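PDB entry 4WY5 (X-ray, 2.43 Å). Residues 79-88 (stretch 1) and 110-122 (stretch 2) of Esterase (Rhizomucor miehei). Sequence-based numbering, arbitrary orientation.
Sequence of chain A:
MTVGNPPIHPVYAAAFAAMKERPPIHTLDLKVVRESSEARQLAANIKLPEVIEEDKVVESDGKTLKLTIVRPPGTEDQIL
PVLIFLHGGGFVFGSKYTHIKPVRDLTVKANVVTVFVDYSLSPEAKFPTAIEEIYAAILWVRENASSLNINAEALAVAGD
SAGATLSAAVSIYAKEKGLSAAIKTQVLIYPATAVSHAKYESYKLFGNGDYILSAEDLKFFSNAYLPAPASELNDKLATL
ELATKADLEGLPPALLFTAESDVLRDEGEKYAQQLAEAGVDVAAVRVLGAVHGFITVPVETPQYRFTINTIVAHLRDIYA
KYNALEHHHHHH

Stretch 1 (79-88) ILPVLIFLHG
Stretch 2 (110-122) ANVVTVFVDYSLS

Two parallel strands, 80-86 and 113-117, lie 4.7 Å apart at closest approach, their directions 24° apart, with phi/psi near -105/120 through the shared segment. Val-82 pairs with Val-113, Leu-83 with Thr-114, Ile-84 with Val-115 and Phe-85 with Phe-116 (CA-CA 4.8-5.1 Å). The register follows from a ladder of nearly linear bonds: Val-113 N to Pro-81 O (3.1 Å, 175°), Leu-83 N to Val-113 O (2.9 Å), Val-115 N to Leu-83 O (2.9 Å) and Phe-85 N to Val-115 O (3.1 Å). The last rung, Val-117 N to Phe-85 O, is weak at 3.5 Å. There water 1 bridges the diverging backbones, donating to Phe-85 O (2.8 Å) and Val-117 O (2.9 Å) and accepting from His-87 N (2.9 Å).

On one face Val-82 CG2 meets Val-115 CG2 at 3.9 Å; on the other, Phe-85 CD2 meets Phe-116 CD2 at 3.9 Å, both phenylalanines having chi1 t.

Beyond the strands, Tyr-119 (chi1 p) donates from OH to His-87 O at 2.8 Å. Its ring forms an offset stack with that of His-87 (chi1 73°, p), centroids 4.8 Å apart and planes at 21°. His-87 ND1 donates to Gly-88 O (2.7 Å), while NE2 hydrogen-bonds water 2 (2.9 Å), satisfying both ring nitrogens.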

ATOM      1  N   ILE A  79      -7.557  12.752 -25.984  1.00 31.74           N
ATOM      2  CA  ILE A  79      -7.455  11.295 -26.036  1.00 32.95           C
ATOM      3  C   ILE A  79      -6.905  10.735 -24.721  1.00 32.59           C
ATOM      4  O   ILE A  79      -5.817  11.106 -24.279  1.00 34.00           O
ATOM      5  CB  ILE A  79      -6.557  10.844 -27.199  1.00 32.06           C
ATOM      6  CG1 ILE A  79      -7.128  11.352 -28.526  1.00 30.67           C
ATOM      7  CG2 ILE A  79      -6.430   9.328 -27.225  1.00 29.53           C
ATOM      8  CD1 ILE A  79      -6.305  10.937 -29.727  1.00 31.00           C
ATOM      9  N   LEU A  80      -7.670   9.854 -24.088  1.00 28.38           N
ATOM     10  CA  LEU A  80      -7.343   9.358 -22.749  1.00 28.05           C
ATOM     11  C   LEU A  80      -7.042   7.866 -22.711  1.00 27.64           C
ATOM     12  O   LEU A  80      -7.476   7.112 -23.583  1.00 27.74           O
ATOM     13  CB  LEU A  80      -8.505   9.642 -21.795  1.00 26.15           C
ATOM     14  CG  LEU A  80      -8.475  10.913 -20.943  1.00 29.74           C
ATOM     15  CD1 LEU A  80      -8.034  12.107 -21.764  1.00 30.61           C
ATOM     16  CD2 LEU A  80      -9.867  11.157 -20.351  1.00 26.80           C
ATOM     17  N   PRO A  81      -6.304   7.429 -21.682  1.00 27.45           N
ATOM     18  CA  PRO A  81      -6.233   5.988 -21.405  1.00 23.29           C
ATOM     19  C   PRO A  81      -7.586   5.462 -20.894  1.00 24.39           C
ATOM     20  O   PRO A  81      -8.462   6.257 -20.545  1.00 22.46           O
ATOM     21  CB  PRO A  81      -5.135   5.880 -20.339  1.00 26.05           C
ATOM     22  CG  PRO A  81      -4.962   7.285 -19.791  1.00 27.29           C
ATOM     23  CD  PRO A  81      -5.334   8.215 -20.897  1.00 20.92           C
ATOM     24  N   VAL A  82      -7.768   4.141 -20.879  1.00 25.35           N
ATOM     25  CA  VAL A  82      -9.077   3.557 -20.561  1.00 23.24           C
ATOM     26  C   VAL A  82      -9.000   2.527 -19.410  1.00 24.46           C
ATOM     27  O   VAL A  82      -8.013   1.778 -19.281  1.00 22.22           O
ATOM     28  CB  VAL A  82      -9.719   2.914 -21.838  1.00 25.31           C
ATOM     29  CG1 VAL A  82      -8.843   1.793 -22.415  1.00 26.28           C
ATOM     30  CG2 VAL A  82     -11.138   2.429 -21.569  1.00 23.02           C
ATOM     31  N   LEU A  83     -10.014   2.554 -18.536  1.00 24.29           N
ATOM     32  CA  LEU A  83     -10.129   1.639 -17.392  1.00 18.30           C
ATOM     33  C   LEU A  83     -11.414   0.810 -17.445  1.00 22.05           C
ATOM     34  O   LEU A  83     -12.511   1.371 -17.423  1.00 23.97           O
ATOM     35  CB  LEU A  83     -10.089   2.434 -16.075  1.00 21.15           C
ATOM     36  CG  LEU A  83     -10.330   1.682 -14.760  1.00 19.67           C
ATOM     37  CD1 LEU A  83      -9.248   0.613 -14.534  1.00 18.37           C
ATOM     38  CD2 LEU A  83     -10.403   2.648 -13.576  1.00 17.48           C
ATOM     39  N   ILE A  84     -11.288  -0.515 -17.501  1.00 23.29           N
ATOM     40  CA  ILE A  84     -12.448  -1.413 -17.460  1.00 20.08           C
ATOM     41  C   ILE A  84     -12.813  -1.686 -16.003  1.00 24.01           C
ATOM     42  O   ILE A  84     -12.019  -2.313 -15.293  1.00 20.53           O
ATOM     43  CB  ILE A  84     -12.147  -2.765 -18.158  1.00 21.61           C
ATOM     44  CG1 ILE A  84     -11.558  -2.541 -19.554  1.00 18.37           C
ATOM     45  CG2 ILE A  84     -13.395  -3.625 -18.219  1.00 15.49           C
ATOM     46  CD1 ILE A  84     -12.529  -1.867 -20.517  1.00 16.45           C
ATOM     47  N   PHE A  85     -13.993  -1.248 -15.542  1.00 22.97           N
ATOM     48  CA  PHE A  85     -14.337  -1.435 -14.123  1.00 18.50           C
ATOM     49  C   PHE A  85     -15.475  -2.447 -13.885  1.00 23.44           C
ATOM     50  O   PHE A  85     -16.584  -2.328 -14.428  1.00 23.31           O
ATOM     51  CB  PHE A  85     -14.710  -0.096 -13.475  1.00 19.28           C
ATOM     52  CG  PHE A  85     -14.782  -0.161 -11.975  1.00 22.33           C
ATOM     53  CD1 PHE A  85     -13.656   0.069 -11.210  1.00 24.87           C
ATOM     54  CD2 PHE A  85     -15.963  -0.498 -11.334  1.00 24.82           C
ATOM     55  CE1 PHE A  85     -13.709  -0.010  -9.843  1.00 21.15           C
ATOM     56  CE2 PHE A  85     -16.023  -0.585  -9.959  1.00 23.89           C
ATOM     57  CZ  PHE A  85     -14.892  -0.337  -9.216  1.00 24.76           C
ATOM     58  N   LEU A  86     -15.186  -3.420 -13.026  1.00 21.89           N
ATOM     59  CA  LEU A  86     -16.079  -4.544 -12.746  1.00 18.64           C
ATOM     60  C   LEU A  86     -16.507  -4.525 -11.283  1.00 18.73           C
ATOM     61  O   LEU A  86     -15.689  -4.788 -10.394  1.00 19.99           O
ATOM     62  CB  LEU A  86     -15.354  -5.845 -13.068  1.00 14.52           C
ATOM     63  CG  LEU A  86     -14.643  -5.767 -14.424  1.00 21.83           C
ATOM     64  CD1 LEU A  86     -13.736  -6.977 -14.698  1.00 20.05           C
ATOM     65  CD2 LEU A  86     -15.690  -5.609 -15.532  1.00 17.21           C
ATOM     66  N   HIS A  87     -17.782  -4.230 -11.029  1.00 18.11           N
ATOM     67  CA  HIS A  87     -18.259  -4.016  -9.652  1.00 21.47           C
ATOM     68  C   HIS A  87     -18.507  -5.299  -8.854  1.00 19.15           C
ATOM     69  O   HIS A  87     -18.833  -6.341  -9.417  1.00 17.37           O
ATOM     70  CB  HIS A  87     -19.557  -3.191  -9.663  1.00 23.43           C
ATOM     71  CG  HIS A  87     -20.753  -3.958 -10.150  1.00 27.10           C
ATOM     72  ND1 HIS A  87     -21.504  -4.766  -9.326  1.00 21.86           N
ATOM     73  CD2 HIS A  87     -21.333  -4.023 -11.376  1.00 22.21           C
ATOM     74  CE1 HIS A  87     -22.488  -5.310 -10.027  1.00 24.83           C
ATOM     75  NE2 HIS A  87     -22.411  -4.867 -11.267  1.00 24.40           N
ATOM     76  N   GLY A  88     -18.413  -5.194  -7.531  1.00 21.43           N
ATOM     77  CA  GLY A  88     -18.724  -6.306  -6.639  1.00 19.49           C
ATOM     78  C   GLY A  88     -20.205  -6.420  -6.259  1.00 24.44           C
ATOM     79  O   GLY A  88     -21.064  -5.739  -6.830  1.00 19.45           O
ATOM     80  N   ALA A 110      -7.347   9.826 -11.756  1.00 23.02           N
ATOM     81  CA  ALA A 110      -6.395   9.217 -12.694  1.00 25.46           C
ATOM     82  C   ALA A 110      -6.443   9.896 -14.071  1.00 22.56           C
ATOM     83  O   ALA A 110      -5.496   9.773 -14.862  1.00 17.09           O
ATOM     84  CB  ALA A 110      -6.661   7.718 -12.841  1.00 21.92           C
ATOM     85  N   ASN A 111      -7.534  10.628 -14.320  1.00 20.98           N
ATOM     86  CA  ASN A 111      -7.788  11.301 -15.606  1.00 23.45           C
ATOM     87  C   ASN A 111      -7.942  10.269 -16.719  1.00 23.17           C
ATOM     88  O   ASN A 111      -7.126  10.213 -17.637  1.00 26.54           O
ATOM     89  CB  ASN A 111      -6.670  12.309 -15.953  1.00 19.50           C
ATOM     90  CG  ASN A 111      -7.116  13.373 -16.962  1.00 29.80           C
ATOM     91  OD1 ASN A 111      -8.261  13.825 -16.935  1.00 35.79           O
ATOM     92  ND2 ASN A 111      -6.202  13.792 -17.843  1.00 21.14           N
ATOM     93  N   VAL A 112      -8.982   9.437 -16.628  1.00 23.57           N
ATOM     94  CA  VAL A 112      -9.201   8.385 -17.621  1.00 21.07           C
ATOM     95  C   VAL A 112     -10.650   8.296 -18.105  1.00 24.66           C
ATOM     96  O   VAL A 112     -11.535   8.942 -17.558  1.00 23.42           O
ATOM     97  CB  VAL A 112      -8.817   7.010 -17.062  1.00 24.36           C
ATOM     98  CG1 VAL A 112      -7.317   6.984 -16.666  1.00 21.56           C
ATOM     99  CG2 VAL A 112      -9.698   6.665 -15.867  1.00 21.22           C
ATOM    100  N   VAL A 113     -10.883   7.459 -19.114  1.00 24.39           N
ATOM    101  CA  VAL A 113     -12.233   7.052 -19.486  1.00 25.26           C
ATOM    102  C   VAL A 113     -12.562   5.689 -18.850  1.00 24.93           C
ATOM    103  O   VAL A 113     -11.915   4.675 -19.152  1.00 22.90           O
ATOM    104  CB  VAL A 113     -12.393   6.950 -21.026  1.00 26.54           C
ATOM    105  CG1 VAL A 113     -13.752   6.376 -21.383  1.00 23.20           C
ATOM    106  CG2 VAL A 113     -12.195   8.320 -21.681  1.00 27.11           C
ATOM    107  N   THR A 114     -13.570   5.663 -17.979  1.00 24.60           N
ATOM    108  CA  THR A 114     -13.968   4.430 -17.300  1.00 20.60           C
ATOM    109  C   THR A 114     -15.158   3.801 -18.007  1.00 21.90           C
ATOM    110  O   THR A 114     -16.201   4.439 -18.166  1.00 26.50           O
ATOM    111  CB  THR A 114     -14.360   4.678 -15.812  1.00 19.70           C
ATOM    112  OG1 THR A 114     -13.244   5.198 -15.083  1.00 19.46           O
ATOM    113  CG2 THR A 114     -14.840   3.376 -15.145  1.00 21.77           C
ATOM    114  N   VAL A 115     -15.007   2.546 -18.418  1.00 24.27           N
ATOM    115  CA  VAL A 115     -16.114   1.794 -19.004  1.00 24.38           C
ATOM    116  C   VAL A 115     -16.658   0.844 -17.945  1.00 24.55           C
ATOM    117  O   VAL A 115     -15.989  -0.112 -17.552  1.00 21.88           O
ATOM    118  CB  VAL A 115     -15.684   0.989 -20.263  1.00 24.02           C
ATOM    119  CG1 VAL A 115     -16.878   0.221 -20.851  1.00 20.50           C
ATOM    120  CG2 VAL A 115     -15.024   1.908 -21.323  1.00 23.34           C
ATOM    121  N   PHE A 116     -17.857   1.143 -17.456  1.00 24.23           N
ATOM    122  CA  PHE A 116     -18.515   0.330 -16.447  1.00 22.79           C
ATOM    123  C   PHE A 116     -19.363  -0.749 -17.131  1.00 25.24           C
ATOM    124  O   PHE A 116     -20.335  -0.431 -17.824  1.00 24.10           O
ATOM    125  CB  PHE A 116     -19.389   1.212 -15.548  1.00 25.54           C
ATOM    126  CG  PHE A 116     -19.949   0.500 -14.338  1.00 25.30           C
ATOM    127  CD1 PHE A 116     -21.162  -0.177 -14.414  1.00 26.38           C
ATOM    128  CD2 PHE A 116     -19.282   0.541 -13.112  1.00 25.10           C
ATOM    129  CE1 PHE A 116     -21.693  -0.840 -13.289  1.00 25.10           C
ATOM    130  CE2 PHE A 116     -19.804  -0.117 -11.979  1.00 25.76           C
ATOM    131  CZ  PHE A 116     -21.011  -0.804 -12.071  1.00 21.20           C
ATOM    132  N   VAL A 117     -19.014  -2.020 -16.916  1.00 24.00           N
ATOM    133  CA  VAL A 117     -19.717  -3.125 -17.570  1.00 23.02           C
ATOM    134  C   VAL A 117     -20.824  -3.696 -16.692  1.00 23.26           C
ATOM    135  O   VAL A 117     -20.560  -4.330 -15.664  1.00 22.44           O
ATOM    136  CB  VAL A 117     -18.763  -4.273 -17.945  1.00 21.73           C
ATOM    137  CG1 VAL A 117     -19.536  -5.388 -18.634  1.00 16.20           C
ATOM    138  CG2 VAL A 117     -17.652  -3.752 -18.853  1.00 24.90           C
ATOM    139  N   ASP A 118     -22.067  -3.474 -17.110  1.00 25.77           N
ATOM    140  CA  ASP A 118     -23.244  -3.923 -16.365  1.00 28.05           C
ATOM    141  C   ASP A 118     -23.547  -5.386 -16.730  1.00 26.75           C
ATOM    142  O   ASP A 118     -24.458  -5.687 -17.518  1.00 26.02           O
ATOM    143  CB  ASP A 118     -24.437  -2.995 -16.657  1.00 26.35           C
ATOM    144  CG  ASP A 118     -25.649  -3.274 -15.755  1.00 37.76           C
ATOM    145  OD1 ASP A 118     -25.538  -4.027 -14.747  1.00 33.99           O
ATOM    146  OD2 ASP A 118     -26.727  -2.717 -16.057  1.00 40.66           O
ATOM    147  N   TYR A 119     -22.758  -6.290 -16.152  1.00 23.90           N
ATOM    148  CA  TYR A 119     -22.792  -7.701 -16.525  1.00 24.40           C
ATOM    149  C   TYR A 119     -24.037  -8.395 -15.974  1.00 25.99           C
ATOM    150  O   TYR A 119     -24.738  -7.854 -15.108  1.00 24.00           O
ATOM    151  CB  TYR A 119     -21.503  -8.409 -16.058  1.00 24.60           C
ATOM    152  CG  TYR A 119     -21.226  -8.385 -14.558  1.00 22.90           C
ATOM    153  CD1 TYR A 119     -21.694  -9.400 -13.735  1.00 23.08           C
ATOM    154  CD2 TYR A 119     -20.466  -7.367 -13.976  1.00 18.17           C
ATOM    155  CE1 TYR A 119     -21.435  -9.399 -12.367  1.00 19.27           C
ATOM    156  CE2 TYR A 119     -20.208  -7.352 -12.618  1.00 16.28           C
ATOM    157  CZ  TYR A 119     -20.691  -8.382 -11.816  1.00 20.58           C
ATOM    158  OH  TYR A 119     -20.445  -8.399 -10.456  1.00 19.03           O
ATOM    159  N   SER A 120     -24.327  -9.587 -16.484  1.00 24.91           N
ATOM    160  CA  SER A 120     -25.523 -10.320 -16.054  1.00 26.99           C
ATOM    161  C   SER A 120     -25.329 -10.897 -14.650  1.00 25.85           C
ATOM    162  O   SER A 120     -24.329 -11.585 -14.390  1.00 27.18           O
ATOM    163  CB  SER A 120     -25.863 -11.439 -17.052  1.00 32.83           C
ATOM    164  OG  SER A 120     -26.070 -10.924 -18.372  1.00 30.11           O
ATOM    165  N   LEU A 121     -26.266 -10.610 -13.744  1.00 20.68           N
ATOM    166  CA  LEU A 121     -26.160 -11.056 -12.348  1.00 24.29           C
ATOM    167  C   LEU A 121     -26.706 -12.470 -12.097  1.00 25.48           C
ATOM    168  O   LEU A 121     -27.555 -12.956 -12.838  1.00 26.07           O
ATOM    169  CB  LEU A 121     -26.887 -10.076 -11.417  1.00 22.33           C
ATOM    170  CG  LEU A 121     -26.499  -8.590 -11.443  1.00 23.95           C
ATOM    171  CD1 LEU A 121     -27.476  -7.759 -10.610  1.00 20.74           C
ATOM    172  CD2 LEU A 121     -25.081  -8.384 -10.947  1.00 19.20           C
ATOM    173  N   SER A 122     -26.205 -13.115 -11.042  1.00 26.70           N
ATOM    174  CA  SER A 122     -26.697 -14.412 -10.565  1.00 24.84           C
ATOM    175  C   SER A 122     -27.815 -14.219  -9.524  1.00 27.98           C
ATOM    176  O   SER A 122     -27.815 -13.210  -8.808  1.00 29.01           O
ATOM    177  CB  SER A 122     -25.551 -15.225  -9.949  1.00 21.50           C
ATOM    178  OG  SER A 122     -24.565 -15.571 -10.911  1.00 24.80           O
TER
HETATM  179  O   HOH W   1     -19.040  -3.270 -13.436  1.00 23.26           O
HETATM  180  O   HOH W   2     -24.169  -5.845 -13.399  1.00 21.28           O